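Local coordinates for protein transcriptional regulator URE2 (Saccharomyces cerevisiae, PDB 1K0D) that represses nitrogen-utilisation genes by retaining GATA transcriptional activators in the cytoplasm and, through its GST-like region, binds glutathione and acts as a glutathione peroxidase, at residues E18-F23 against V95-K100; P131-A136 against D156-V161; P221-V226 against I231-E236. All blocks are in the same frame, centred on the assembly; numbering follows the deposited sequence.

Interaction 1. Residues E18-F23 against V95-K100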
ATOM      1  N   GLU B  18       2.796  11.765  25.523  1.00 46.84           N
ATOM      2  CA  GLU B  18       1.632  11.008  25.081  1.00 44.52           C
ATOM      3  C   GLU B  18       1.058  11.647  23.830  1.00 41.74           C
ATOM      4  O   GLU B  18       1.599  12.625  23.323  1.00 41.85           O
ATOM      5  CB  GLU B  18       0.563  10.976  26.175  1.00 46.75           C
ATOM      6  CG  GLU B  18      -0.165  12.297  26.373  1.00 51.55           C
ATOM      7  CD  GLU B  18      -1.326  12.175  27.345  1.00 54.85           C
ATOM      8  OE1 GLU B  18      -2.047  13.177  27.549  1.00 56.76           O
ATOM      9  OE2 GLU B  18      -1.516  11.074  27.905  1.00 57.36           O
ATOM     10  N   GLY B  19      -0.042  11.094  23.333  1.00 38.71           N
ATOM     11  CA  GLY B  19      -0.654  11.648  22.140  1.00 37.75           C
ATOM     12  C   GLY B  19       0.086  11.294  20.862  1.00 35.53           C
ATOM     13  O   GLY B  19       0.947  10.411  20.851  1.00 34.29           O
ATOM     14  N   TYR B  20      -0.248  11.991  19.781  1.00 33.46           N
ATOM     15  CA  TYR B  20       0.378  11.735  18.491  1.00 32.04           C
ATOM     16  C   TYR B  20       0.789  13.013  17.785  1.00 30.77           C
ATOM     17  O   TYR B  20       0.140  14.042  17.918  1.00 29.96           O
ATOM     18  CB  TYR B  20      -0.584  10.964  17.577  1.00 31.60           C
ATOM     19  CG  TYR B  20      -1.138   9.713  18.203  1.00 34.19           C
ATOM     20  CD1 TYR B  20      -2.127   9.787  19.185  1.00 34.90           C
ATOM     21  CD2 TYR B  20      -0.643   8.452  17.855  1.00 32.97           C
ATOM     22  CE1 TYR B  20      -2.605   8.643  19.810  1.00 35.96           C
ATOM     23  CE2 TYR B  20      -1.117   7.298  18.475  1.00 34.72           C
ATOM     24  CZ  TYR B  20      -2.096   7.403  19.454  1.00 35.82           C
ATOM     25  OH  TYR B  20      -2.556   6.280  20.100  1.00 37.46           O
ATOM     26  N   THR B  21       1.878  12.933  17.030  1.00 30.55           N
ATOM     27  CA  THR B  21       2.360  14.067  16.263  1.00 30.75           C
ATOM     28  C   THR B  21       2.301  13.606  14.816  1.00 29.97           C
ATOM     29  O   THR B  21       2.846  12.557  14.462  1.00 31.22           O
ATOM     30  CB  THR B  21       3.820  14.435  16.616  1.00 33.14           C
ATOM     31  OG1 THR B  21       3.910  14.775  18.006  1.00 33.18           O
ATOM     32  CG2 THR B  21       4.288  15.616  15.778  1.00 31.70           C
ATOM     33  N   LEU B  22       1.624  14.376  13.981  1.00 27.81           N
ATOM     34  CA  LEU B  22       1.505  14.018  12.579  1.00 26.81           C
ATOM     35  C   LEU B  22       2.308  14.950  11.688  1.00 27.47           C
ATOM     36  O   LEU B  22       2.149  16.168  11.754  1.00 27.43           O
ATOM     37  CB  LEU B  22       0.037  14.050  12.150  1.00 23.67           C
ATOM     38  CG  LEU B  22      -0.246  13.944  10.647  1.00 25.42           C
ATOM     39  CD1 LEU B  22       0.183  12.568  10.138  1.00 25.62           C
ATOM     40  CD2 LEU B  22      -1.740  14.174  10.386  1.00 22.95           C
ATOM     41  N   PHE B  23       3.186  14.377  10.873  1.00 26.94           N
ATOM     42  CA  PHE B  23       3.963  15.171   9.935  1.00 27.75           C
ATOM     43  C   PHE B  23       3.232  15.098   8.615  1.00 28.76           C
ATOM     44  O   PHE B  23       2.904  14.015   8.147  1.00 28.42           O
ATOM     45  CB  PHE B  23       5.373  14.621   9.780  1.00 28.04           C
ATOM     46  CG  PHE B  23       6.228  14.842  10.980  1.00 27.73           C
ATOM     47  CD1 PHE B  23       6.278  13.898  11.995  1.00 27.67           C
ATOM     48  CD2 PHE B  23       6.973  16.008  11.105  1.00 25.45           C
ATOM     49  CE1 PHE B  23       7.066  14.110  13.125  1.00 29.26           C
ATOM     50  CE2 PHE B  23       7.759  16.230  12.225  1.00 28.66           C
ATOM     51  CZ  PHE B  23       7.807  15.277  13.240  1.00 28.22           C
ATOM     52  N   VAL B  95      -6.420   1.727  13.734  1.00 19.70           N
ATOM     53  CA  VAL B  95      -7.591   0.914  14.028  1.00 20.57           C
ATOM     54  C   VAL B  95      -7.235  -0.293  14.892  1.00 23.74           C
ATOM     55  O   VAL B  95      -8.031  -0.707  15.735  1.00 22.77           O
ATOM     56  CB  VAL B  95      -8.324   0.463  12.743  1.00 20.62           C
ATOM     57  CG1 VAL B  95      -8.758   1.692  11.961  1.00 18.11           C
ATOM     58  CG2 VAL B  95      -7.436  -0.440  11.902  1.00 20.45           C
ATOM     59  N   ASN B  96      -6.035  -0.845  14.706  1.00 25.96           N
ATOM     60  CA  ASN B  96      -5.605  -1.987  15.518  1.00 27.06           C
ATOM     61  C   ASN B  96      -5.492  -1.554  16.975  1.00 26.74           C
ATOM     62  O   ASN B  96      -5.962  -2.250  17.876  1.00 26.04           O
ATOM     63  CB  ASN B  96      -4.253  -2.527  15.034  1.00 28.40           C
ATOM     64  CG  ASN B  96      -4.405  -3.630  14.007  1.00 32.74           C
ATOM     65  OD1 ASN B  96      -4.725  -4.771  14.348  1.00 37.15           O
ATOM     66  ND2 ASN B  96      -4.194  -3.296  12.741  1.00 32.43           N
ATOM     67  N   LYS B  97      -4.886  -0.391  17.190  1.00 26.12           N
ATOM     68  CA  LYS B  97      -4.702   0.146  18.532  1.00 27.05           C
ATOM     69  C   LYS B  97      -6.033   0.476  19.197  1.00 27.42           C
ATOM     70  O   LYS B  97      -6.259   0.115  20.351  1.00 28.90           O
ATOM     71  CB  LYS B  97      -3.832   1.404  18.491  1.00 25.51           C
ATOM     72  CG  LYS B  97      -3.413   1.884  19.867  1.00 30.53           C
ATOM     73  CD  LYS B  97      -2.379   2.988  19.796  1.00 31.31           C
ATOM     74  CE  LYS B  97      -1.856   3.317  21.187  1.00 33.99           C
ATOM     75  NZ  LYS B  97      -0.745   4.301  21.142  1.00 33.73           N
ATOM     76  N   TYR B  98      -6.907   1.170  18.469  1.00 26.85           N
ATOM     77  CA  TYR B  98      -8.214   1.541  19.000  1.00 25.36           C
ATOM     78  C   TYR B  98      -8.970   0.294  19.447  1.00 26.25           C
ATOM     79  O   TYR B  98      -9.572   0.259  20.523  1.00 25.54           O
ATOM     80  CB  TYR B  98      -9.053   2.265  17.942  1.00 23.58           C
ATOM     81  CG  TYR B  98     -10.375   2.763  18.490  1.00 25.51           C
ATOM     82  CD1 TYR B  98     -10.461   4.011  19.106  1.00 23.23           C
ATOM     83  CD2 TYR B  98     -11.515   1.950  18.479  1.00 24.47           C
ATOM     84  CE1 TYR B  98     -11.632   4.438  19.705  1.00 24.93           C
ATOM     85  CE2 TYR B  98     -12.707   2.374  19.083  1.00 25.70           C
ATOM     86  CZ  TYR B  98     -12.750   3.621  19.697  1.00 26.17           C
ATOM     87  OH  TYR B  98     -13.886   4.054  20.332  1.00 24.96           O
ATOM     88  N   TYR B  99      -8.938  -0.726  18.600  1.00 27.03           N
ATOM     89  CA  TYR B  99      -9.624  -1.967  18.884  1.00 28.05           C
ATOM     90  C   TYR B  99      -9.089  -2.708  20.099  1.00 30.08           C
ATOM     91  O   TYR B  99      -9.868  -3.191  20.919  1.00 29.29           O
ATOM     92  CB  TYR B  99      -9.565  -2.890  17.672  1.00 28.92           C
ATOM     93  CG  TYR B  99     -10.126  -4.269  17.944  1.00 30.19           C
ATOM     94  CD1 TYR B  99     -11.437  -4.434  18.402  1.00 29.34           C
ATOM     95  CD2 TYR B  99      -9.349  -5.408  17.745  1.00 30.73           C
ATOM     96  CE1 TYR B  99     -11.958  -5.698  18.651  1.00 29.26           C
ATOM     97  CE2 TYR B  99      -9.859  -6.679  17.992  1.00 30.68           C
ATOM     98  CZ  TYR B  99     -11.164  -6.815  18.442  1.00 30.53           C
ATOM     99  OH  TYR B  99     -11.676  -8.070  18.662  1.00 30.09           O
ATOM    100  N   LYS B 100      -7.772  -2.809  20.235  1.00 31.38           N
ATOM    101  CA  LYS B 100      -7.255  -3.537  21.380  1.00 35.22           C
ATOM    102  C   LYS B 100      -7.453  -2.749  22.669  1.00 35.53           C
ATOM    103  O   LYS B 100      -7.537  -3.332  23.747  1.00 35.59           O
ATOM    104  CB  LYS B 100      -5.777  -3.904  21.195  1.00 37.69           C
ATOM    105  CG  LYS B 100      -4.790  -2.790  21.476  1.00 44.06           C
ATOM    106  CD  LYS B 100      -3.400  -3.363  21.704  1.00 47.67           C
ATOM    107  CE  LYS B 100      -3.403  -4.339  22.880  1.00 49.70           C
ATOM    108  NZ  LYS B 100      -2.086  -5.010  23.070  1.00 52.48           N
TER
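The phenol of Tyr-20 and the ammonium end of Lys-97 meet across the N-terminal, thioredoxin-like domain of the glutathione S-transferase fold, where a four-stranded mixed sheet is flanked by helices. Tyr-20 opens strand 20-24, one of the two inner strands, and Lys-97 sits on helix 87-102. Their CA atoms, the nearest pair between the two segments, are still 12.7 Å apart, so both long side chains are needed to close the gap. They approach from opposite directions. Tyr-20 holds its ring anti to its own carbonyl carbon (chi1 -53°), while Lys-97 is stretched out along its whole length and brings NZ to the hydroxyl. NZ donates a hydrogen bond to Tyr-20 OH at 2.9 Å, and it stands oblique to the ring, 3.8 Å from CZ.

The same NZ forms a salt bridge with Asp-76 of the adjacent strand 73-76, a residue that the Tyr-20 side chain also touches. One lysine therefore ties the helix to two neighbouring strands, with a carboxylate and a phenol sharing its charged tip. On the strand side, the Tyr-20 ring also meets that of Phe-43, and backbone hydrogen bonding with Asn-46 joins Tyr-20 to the outer strand 45-49.

The lysine passes alongside the hydroxyl and does not end head-on against it. The CE-NZ···OH angle is only about 89°, and because the extended chain runs past the hydroxyl, CE and CD of Lys-97 also lie close to Tyr-20 OH, at 3.2 and 3.3 Å.

Interaction 2. Residues P131-A136 against D156-V161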
ATOM      1  N   PRO B 131      -1.373   6.663  -6.455  1.00 22.41           N
ATOM      2  CA  PRO B 131      -0.204   6.795  -7.332  1.00 23.30           C
ATOM      3  C   PRO B 131      -0.566   7.280  -8.732  1.00 22.17           C
ATOM      4  O   PRO B 131       0.146   8.097  -9.315  1.00 22.81           O
ATOM      5  CB  PRO B 131       0.382   5.380  -7.346  1.00 23.20           C
ATOM      6  CG  PRO B 131       0.006   4.857  -5.986  1.00 23.28           C
ATOM      7  CD  PRO B 131      -1.421   5.325  -5.842  1.00 22.34           C
ATOM      8  N   MET B 132      -1.672   6.770  -9.263  1.00 21.00           N
ATOM      9  CA  MET B 132      -2.122   7.135 -10.598  1.00 21.71           C
ATOM     10  C   MET B 132      -2.599   8.582 -10.670  1.00 20.79           C
ATOM     11  O   MET B 132      -2.325   9.286 -11.642  1.00 20.17           O
ATOM     12  CB  MET B 132      -3.233   6.184 -11.054  1.00 22.68           C
ATOM     13  CG  MET B 132      -2.777   4.737 -11.198  1.00 26.99           C
ATOM     14  SD  MET B 132      -1.438   4.543 -12.414  1.00 30.15           S
ATOM     15  CE  MET B 132      -0.012   4.380 -11.342  1.00 31.50           C
ATOM     16  N   ILE B 133      -3.327   9.029  -9.655  1.00 18.89           N
ATOM     17  CA  ILE B 133      -3.788  10.408  -9.639  1.00 19.01           C
ATOM     18  C   ILE B 133      -2.532  11.269  -9.610  1.00 20.63           C
ATOM     19  O   ILE B 133      -2.464  12.318 -10.253  1.00 19.68           O
ATOM     20  CB  ILE B 133      -4.648  10.701  -8.402  1.00 19.35           C
ATOM     21  CG1 ILE B 133      -5.979   9.945  -8.513  1.00 18.25           C
ATOM     22  CG2 ILE B 133      -4.880  12.206  -8.269  1.00 19.69           C
ATOM     23  CD1 ILE B 133      -6.841  10.045  -7.259  1.00 20.54           C
ATOM     24  N   GLY B 134      -1.531  10.797  -8.873  1.00 20.40           N
ATOM     25  CA  GLY B 134      -0.275  11.518  -8.776  1.00 21.48           C
ATOM     26  C   GLY B 134       0.446  11.626 -10.111  1.00 22.78           C
ATOM     27  O   GLY B 134       1.013  12.666 -10.432  1.00 23.15           O
ATOM     28  N   GLN B 135       0.430  10.559 -10.901  1.00 21.63           N
ATOM     29  CA  GLN B 135       1.109  10.600 -12.186  1.00 21.09           C
ATOM     30  C   GLN B 135       0.354  11.492 -13.174  1.00 22.65           C
ATOM     31  O   GLN B 135       0.975  12.183 -13.981  1.00 21.12           O
ATOM     32  CB  GLN B 135       1.268   9.194 -12.773  1.00 20.46           C
ATOM     33  CG  GLN B 135       2.007   8.200 -11.870  1.00 21.06           C
ATOM     34  CD  GLN B 135       3.124   8.842 -11.063  1.00 23.00           C
ATOM     35  OE1 GLN B 135       3.053   8.897  -9.838  1.00 28.55           O
ATOM     36  NE2 GLN B 135       4.149   9.332 -11.739  1.00 19.68           N
ATOM     37  N   ALA B 136      -0.978  11.479 -13.111  1.00 19.87           N
ATOM     38  CA  ALA B 136      -1.777  12.301 -14.016  1.00 21.89           C
ATOM     39  C   ALA B 136      -1.533  13.767 -13.708  1.00 21.54           C
ATOM     40  O   ALA B 136      -1.346  14.578 -14.611  1.00 23.18           O
ATOM     41  CB  ALA B 136      -3.268  11.973 -13.884  1.00 16.72           C
ATOM     42  N   ASP B 156      -6.939   8.122 -17.885  1.00 26.67           N
ATOM     43  CA  ASP B 156      -7.797   6.989 -18.207  1.00 26.85           C
ATOM     44  C   ASP B 156      -7.775   5.976 -17.066  1.00 27.21           C
ATOM     45  O   ASP B 156      -8.806   5.422 -16.701  1.00 26.33           O
ATOM     46  CB  ASP B 156      -7.320   6.289 -19.477  1.00 27.56           C
ATOM     47  CG  ASP B 156      -7.663   7.054 -20.731  1.00 30.57           C
ATOM     48  OD1 ASP B 156      -7.266   6.599 -21.823  1.00 31.28           O
ATOM     49  OD2 ASP B 156      -8.329   8.103 -20.627  1.00 32.88           O
ATOM     50  N   GLU B 157      -6.591   5.730 -16.512  1.00 26.29           N
ATOM     51  CA  GLU B 157      -6.461   4.765 -15.423  1.00 26.85           C
ATOM     52  C   GLU B 157      -7.243   5.213 -14.196  1.00 26.26           C
ATOM     53  O   GLU B 157      -7.888   4.395 -13.534  1.00 26.85           O
ATOM     54  CB  GLU B 157      -4.986   4.548 -15.065  1.00 25.11           C
ATOM     55  CG  GLU B 157      -4.749   3.549 -13.932  1.00 28.02           C
ATOM     56  CD  GLU B 157      -5.296   2.151 -14.221  1.00 30.59           C
ATOM     57  OE1 GLU B 157      -5.291   1.312 -13.294  1.00 27.35           O
ATOM     58  OE2 GLU B 157      -5.726   1.885 -15.367  1.00 32.74           O
ATOM     59  N   VAL B 158      -7.198   6.507 -13.894  1.00 24.89           N
ATOM     60  CA  VAL B 158      -7.931   7.023 -12.745  1.00 24.56           C
ATOM     61  C   VAL B 158      -9.441   6.841 -12.935  1.00 25.36           C
ATOM     62  O   VAL B 158     -10.145   6.477 -11.991  1.00 23.77           O
ATOM     63  CB  VAL B 158      -7.605   8.510 -12.486  1.00 24.52           C
ATOM     64  CG1 VAL B 158      -8.448   9.045 -11.328  1.00 22.72           C
ATOM     65  CG2 VAL B 158      -6.133   8.649 -12.150  1.00 21.53           C
ATOM     66  N   ARG B 159      -9.940   7.081 -14.149  1.00 26.44           N
ATOM     67  CA  ARG B 159     -11.373   6.898 -14.414  1.00 27.81           C
ATOM     68  C   ARG B 159     -11.700   5.420 -14.304  1.00 26.50           C
ATOM     69  O   ARG B 159     -12.792   5.040 -13.883  1.00 25.53           O
ATOM     70  CB  ARG B 159     -11.760   7.366 -15.821  1.00 28.93           C
ATOM     71  CG  ARG B 159     -11.854   8.862 -15.998  1.00 33.68           C
ATOM     72  CD  ARG B 159     -12.371   9.176 -17.396  1.00 38.15           C
ATOM     73  NE  ARG B 159     -11.686  10.329 -17.968  1.00 40.97           N
ATOM     74  CZ  ARG B 159     -11.981  11.591 -17.692  1.00 39.34           C
ATOM     75  NH1 ARG B 159     -12.965  11.882 -16.855  1.00 41.44           N
ATOM     76  NH2 ARG B 159     -11.275  12.560 -18.239  1.00 42.74           N
ATOM     77  N   ARG B 160     -10.751   4.589 -14.710  1.00 25.36           N
ATOM     78  CA  ARG B 160     -10.941   3.153 -14.644  1.00 27.22           C
ATOM     79  C   ARG B 160     -11.072   2.707 -13.182  1.00 25.77           C
ATOM     80  O   ARG B 160     -12.005   1.985 -12.832  1.00 26.94           O
ATOM     81  CB  ARG B 160      -9.763   2.436 -15.309  1.00 29.28           C
ATOM     82  CG  ARG B 160      -9.833   0.922 -15.203  1.00 32.64           C
ATOM     83  CD  ARG B 160      -8.497   0.282 -15.507  1.00 34.10           C
ATOM     84  NE  ARG B 160      -8.430  -1.043 -14.911  1.00 40.27           N
ATOM     85  CZ  ARG B 160      -7.888  -1.318 -13.728  1.00 40.48           C
ATOM     86  NH1 ARG B 160      -7.337  -0.365 -12.995  1.00 39.28           N
ATOM     87  NH2 ARG B 160      -7.926  -2.558 -13.266  1.00 44.20           N
ATOM     88  N   VAL B 161     -10.152   3.141 -12.323  1.00 24.94           N
ATOM     89  CA  VAL B 161     -10.220   2.733 -10.925  1.00 25.54           C
ATOM     90  C   VAL B 161     -11.470   3.288 -10.255  1.00 26.95           C
ATOM     91  O   VAL B 161     -12.043   2.637  -9.379  1.00 26.58           O
ATOM     92  CB  VAL B 161      -8.942   3.133 -10.129  1.00 26.90           C
ATOM     93  CG1 VAL B 161      -7.731   2.415 -10.717  1.00 28.47           C
ATOM     94  CG2 VAL B 161      -8.727   4.627 -10.161  1.00 28.68           C
TER
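Ile-133 and Val-158, with Met-132, form the apolar part of this helix pair, the side chains of the first two meeting at about a right angle. Ile-133 CG1 lies equally far, 3.9 Å, from Val-158 CG1 and CG2. Val-158 CG2 reaches further, to 3.8 Å from both the backbone N of Ile-133 and the carbonyl C of Met-132, so a single methyl rests on the backbone of the opposite helix; it is also 4.0 Å from Met-132 CB.

Aliphatic contact with a charged residue makes up the second group. Glu-157 directs its CG toward Met-132, 3.6 Å from CG and 3.8 Å from SD. The methionine chain bends at both chi2 (-60°) and chi3 (102°), which together carry its CE end away from helix 148-176 once the thioether has passed the glutamate methylene.

Electrostatics run along one helix and not across the pair. Because Glu-157 bends at chi2, its OE1 reaches Arg-160 NH1 one turn on, in a salt bridge of 2.7 Å. Arg-160 also comes close to Arg-70 of the second subunit, a glutathione-binding residue, and the Glu-157 side chain is about 7 Å from a bound glutathione.

The segment axes run nearly antiparallel, at 151° and 9.0 Å apart. Long antiparallel helices of this kind, here 112-142 and 148-176, are characteristic of the all-helical C-terminal domain of glutathione S-transferases, beside the dimer interface.

Interaction 3. Residues P221-V226 against I231-E236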
ATOM      1  N   PRO B 221      -9.944  12.082   0.802  1.00 29.60           N
ATOM      2  CA  PRO B 221      -9.051  13.204   0.489  1.00 30.46           C
ATOM      3  C   PRO B 221      -8.773  13.377  -0.995  1.00 30.98           C
ATOM      4  O   PRO B 221      -8.611  14.495  -1.474  1.00 29.64           O
ATOM      5  CB  PRO B 221      -7.782  12.870   1.272  1.00 27.94           C
ATOM      6  CG  PRO B 221      -8.296  12.041   2.414  1.00 29.70           C
ATOM      7  CD  PRO B 221      -9.294  11.147   1.735  1.00 29.61           C
ATOM      8  N   TRP B 222      -8.719  12.262  -1.718  1.00 33.89           N
ATOM      9  CA  TRP B 222      -8.436  12.297  -3.148  1.00 35.34           C
ATOM     10  C   TRP B 222      -9.643  12.586  -4.021  1.00 37.96           C
ATOM     11  O   TRP B 222      -9.526  13.270  -5.041  1.00 38.26           O
ATOM     12  CB  TRP B 222      -7.796  10.984  -3.579  1.00 34.41           C
ATOM     13  CG  TRP B 222      -6.496  10.729  -2.901  1.00 34.24           C
ATOM     14  CD1 TRP B 222      -6.296  10.115  -1.693  1.00 32.68           C
ATOM     15  CD2 TRP B 222      -5.205  11.122  -3.372  1.00 33.35           C
ATOM     16  NE1 TRP B 222      -4.953  10.102  -1.387  1.00 31.96           N
ATOM     17  CE2 TRP B 222      -4.263  10.714  -2.401  1.00 32.38           C
ATOM     18  CE3 TRP B 222      -4.751  11.782  -4.521  1.00 33.67           C
ATOM     19  CZ2 TRP B 222      -2.889  10.945  -2.546  1.00 33.94           C
ATOM     20  CZ3 TRP B 222      -3.383  12.012  -4.666  1.00 34.75           C
ATOM     21  CH2 TRP B 222      -2.471  11.592  -3.683  1.00 34.90           C
ATOM     22  N   ASN B 223     -10.804  12.066  -3.634  1.00 40.75           N
ATOM     23  CA  ASN B 223     -12.011  12.309  -4.417  1.00 42.15           C
ATOM     24  C   ASN B 223     -12.203  13.814  -4.615  1.00 41.66           C
ATOM     25  O   ASN B 223     -12.965  14.246  -5.478  1.00 42.85           O
ATOM     26  CB  ASN B 223     -13.244  11.726  -3.716  1.00 42.05           C
ATOM     27  CG  ASN B 223     -13.179  10.218  -3.569  1.00 42.18           C
ATOM     28  OD1 ASN B 223     -12.740   9.511  -4.474  1.00 39.52           O
ATOM     29  ND2 ASN B 223     -13.638   9.715  -2.427  1.00 42.87           N
ATOM     30  N   ASN B 224     -11.494  14.604  -3.818  1.00 40.90           N
ATOM     31  CA  ASN B 224     -11.594  16.061  -3.880  1.00 41.65           C
ATOM     32  C   ASN B 224     -10.548  16.692  -4.802  1.00 40.64           C
ATOM     33  O   ASN B 224     -10.643  17.868  -5.146  1.00 41.99           O
ATOM     34  CB  ASN B 224     -11.430  16.642  -2.468  1.00 42.66           C
ATOM     35  CG  ASN B 224     -12.419  16.051  -1.468  1.00 45.04           C
ATOM     36  OD1 ASN B 224     -12.275  16.229  -0.255  1.00 47.55           O
ATOM     37  ND2 ASN B 224     -13.430  15.353  -1.973  1.00 44.67           N
ATOM     38  N   VAL B 225      -9.561  15.899  -5.204  1.00 39.15           N
ATOM     39  CA  VAL B 225      -8.468  16.376  -6.048  1.00 35.61           C
ATOM     40  C   VAL B 225      -8.603  16.030  -7.528  1.00 33.11           C
ATOM     41  O   VAL B 225      -8.044  16.716  -8.388  1.00 32.55           O
ATOM     42  CB  VAL B 225      -7.113  15.807  -5.513  1.00 35.93           C
ATOM     43  CG1 VAL B 225      -5.993  16.006  -6.522  1.00 36.16           C
ATOM     44  CG2 VAL B 225      -6.760  16.486  -4.205  1.00 35.69           C
ATOM     45  N   VAL B 226      -9.361  14.982  -7.830  1.00 31.65           N
ATOM     46  CA  VAL B 226      -9.501  14.531  -9.205  1.00 29.80           C
ATOM     47  C   VAL B 226     -10.116  15.522 -10.197  1.00 31.46           C
ATOM     48  O   VAL B 226      -9.996  15.346 -11.415  1.00 30.15           O
ATOM     49  CB  VAL B 226     -10.239  13.170  -9.247  1.00 30.28           C
ATOM     50  CG1 VAL B 226      -9.411  12.136  -8.485  1.00 25.73           C
ATOM     51  CG2 VAL B 226     -11.635  13.285  -8.633  1.00 27.51           C
ATOM     52  N   ILE B 231     -11.735  15.230 -14.114  1.00 29.14           N
ATOM     53  CA  ILE B 231     -12.726  14.235 -13.729  1.00 28.94           C
ATOM     54  C   ILE B 231     -13.809  14.844 -12.850  1.00 27.67           C
ATOM     55  O   ILE B 231     -13.529  15.404 -11.798  1.00 27.42           O
ATOM     56  CB  ILE B 231     -12.061  13.038 -12.995  1.00 29.43           C
ATOM     57  CG1 ILE B 231     -11.225  12.230 -13.993  1.00 31.50           C
ATOM     58  CG2 ILE B 231     -13.115  12.151 -12.369  1.00 28.12           C
ATOM     59  CD1 ILE B 231     -10.434  11.095 -13.368  1.00 34.07           C
ATOM     60  N   ASN B 232     -15.053  14.721 -13.296  1.00 27.90           N
ATOM     61  CA  ASN B 232     -16.201  15.257 -12.571  1.00 29.92           C
ATOM     62  C   ASN B 232     -16.936  14.076 -11.938  1.00 29.05           C
ATOM     63  O   ASN B 232     -17.712  13.390 -12.603  1.00 29.80           O
ATOM     64  CB  ASN B 232     -17.103  16.011 -13.562  1.00 32.23           C
ATOM     65  CG  ASN B 232     -18.321  16.643 -12.908  1.00 35.33           C
ATOM     66  OD1 ASN B 232     -19.055  17.397 -13.555  1.00 39.91           O
ATOM     67  ND2 ASN B 232     -18.549  16.342 -11.638  1.00 34.90           N
ATOM     68  N   ILE B 233     -16.682  13.839 -10.654  1.00 29.00           N
ATOM     69  CA  ILE B 233     -17.295  12.718  -9.935  1.00 29.65           C
ATOM     70  C   ILE B 233     -18.827  12.750  -9.860  1.00 31.48           C
ATOM     71  O   ILE B 233     -19.492  11.730 -10.070  1.00 28.81           O
ATOM     72  CB  ILE B 233     -16.737  12.627  -8.495  1.00 29.14           C
ATOM     73  CG1 ILE B 233     -15.256  12.246  -8.534  1.00 30.94           C
ATOM     74  CG2 ILE B 233     -17.517  11.597  -7.685  1.00 29.10           C
ATOM     75  CD1 ILE B 233     -14.576  12.310  -7.180  1.00 30.39           C
ATOM     76  N   LYS B 234     -19.379  13.919  -9.549  1.00 33.75           N
ATOM     77  CA  LYS B 234     -20.824  14.086  -9.434  1.00 36.53           C
ATOM     78  C   LYS B 234     -21.569  13.618 -10.681  1.00 37.28           C
ATOM     79  O   LYS B 234     -22.638  13.021 -10.587  1.00 38.46           O
ATOM     80  CB  LYS B 234     -21.145  15.557  -9.151  1.00 39.42           C
ATOM     81  CG  LYS B 234     -22.626  15.891  -9.038  1.00 41.84           C
ATOM     82  CD  LYS B 234     -22.810  17.350  -8.634  1.00 42.78           C
ATOM     83  CE  LYS B 234     -24.267  17.783  -8.728  1.00 45.73           C
ATOM     84  NZ  LYS B 234     -25.155  16.985  -7.837  1.00 47.86           N
ATOM     85  N   ILE B 235     -20.994  13.872 -11.850  1.00 37.94           N
ATOM     86  CA  ILE B 235     -21.634  13.490 -13.103  1.00 36.73           C
ATOM     87  C   ILE B 235     -21.151  12.154 -13.645  1.00 36.53           C
ATOM     88  O   ILE B 235     -21.940  11.358 -14.156  1.00 35.17           O
ATOM     89  CB  ILE B 235     -21.395  14.565 -14.180  1.00 38.63           C
ATOM     90  CG1 ILE B 235     -21.967  15.903 -13.706  1.00 38.45           C
ATOM     91  CG2 ILE B 235     -22.034  14.140 -15.501  1.00 39.22           C
ATOM     92  CD1 ILE B 235     -21.697  17.043 -14.649  1.00 41.19           C
ATOM     93  N   GLU B 236     -19.851  11.909 -13.529  1.00 35.77           N
ATOM     94  CA  GLU B 236     -19.270  10.673 -14.033  1.00 35.06           C
ATOM     95  C   GLU B 236     -19.461   9.443 -13.153  1.00 34.30           C
ATOM     96  O   GLU B 236     -19.582   8.332 -13.670  1.00 35.91           O
ATOM     97  CB  GLU B 236     -17.777  10.873 -14.288  1.00 35.81           C
ATOM     98  CG  GLU B 236     -17.463  11.727 -15.499  1.00 35.22           C
ATOM     99  CD  GLU B 236     -15.970  11.875 -15.720  1.00 35.53           C
ATOM    100  OE1 GLU B 236     -15.395  12.891 -15.278  1.00 34.90           O
ATOM    101  OE2 GLU B 236     -15.370  10.960 -16.323  1.00 37.46           O
TER
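Ile-233 reaches back toward Asn-223 and Val-226 with its longer branch. Its CB stays 5.2 Å from Val-226 CG2, but CG1, set anti to the carbonyl carbon (chi1 -67°), closes to 3.8 Å of that same methyl. At the tip, CD1 is pressed against Val-226 CG2 at 3.4 Å, tighter than usual for two carbons, the side chains crossing at about a right angle. CD1 also lies 3.0 Å from the carbonyl O of Asn-223 and 3.8 Å from its CB.

The setting is a turn in the helical C-terminal domain of the glutathione S-transferase fold, joining the weakly bonded helix about 221-223 to the short helix 233-236. Beside the isoleucine, Ile-231 N donates to Val-226 O at 3.2 Å, the donor tilted 29° from the carbonyl plane. The bond holds the two chain ends of the turn together while the CB atoms of Val-226 and Ile-231 pack.

Asn-232 occupies the N-cap position of helix 233-236. Its backbone N donates to Glu-236 OE1 at 2.7 Å, on the anti side of the carboxylate, and the other oxygen, OE2, forms a salt bridge with Arg-159 of helix 148-176.

How the interactions relate
Interactions 2 and 3 are buried contacts of the C-terminal helical domain and share one apolar patch. Val-158 CG1 packs on Ile-231 CD1 at 3.5 Å, and Ile-133 touches Val-226, so the helix pair and the segments 221-226 and 231-236 press on each other. Their polar link lies at Arg-159 and Glu-236. Interaction 1 is only partly buried; it belongs to the thioredoxin-like domain on the opposite side of the chain's centre, about 30 Å from interaction 2 between centres. There a single polar bond spans strand and helix, whereas hydrocarbon dominates in the other two. The segments of interactions 1 and 2 both reach the second subunit, in interaction 1 through residues outside the bonded pair; interaction 3 does not.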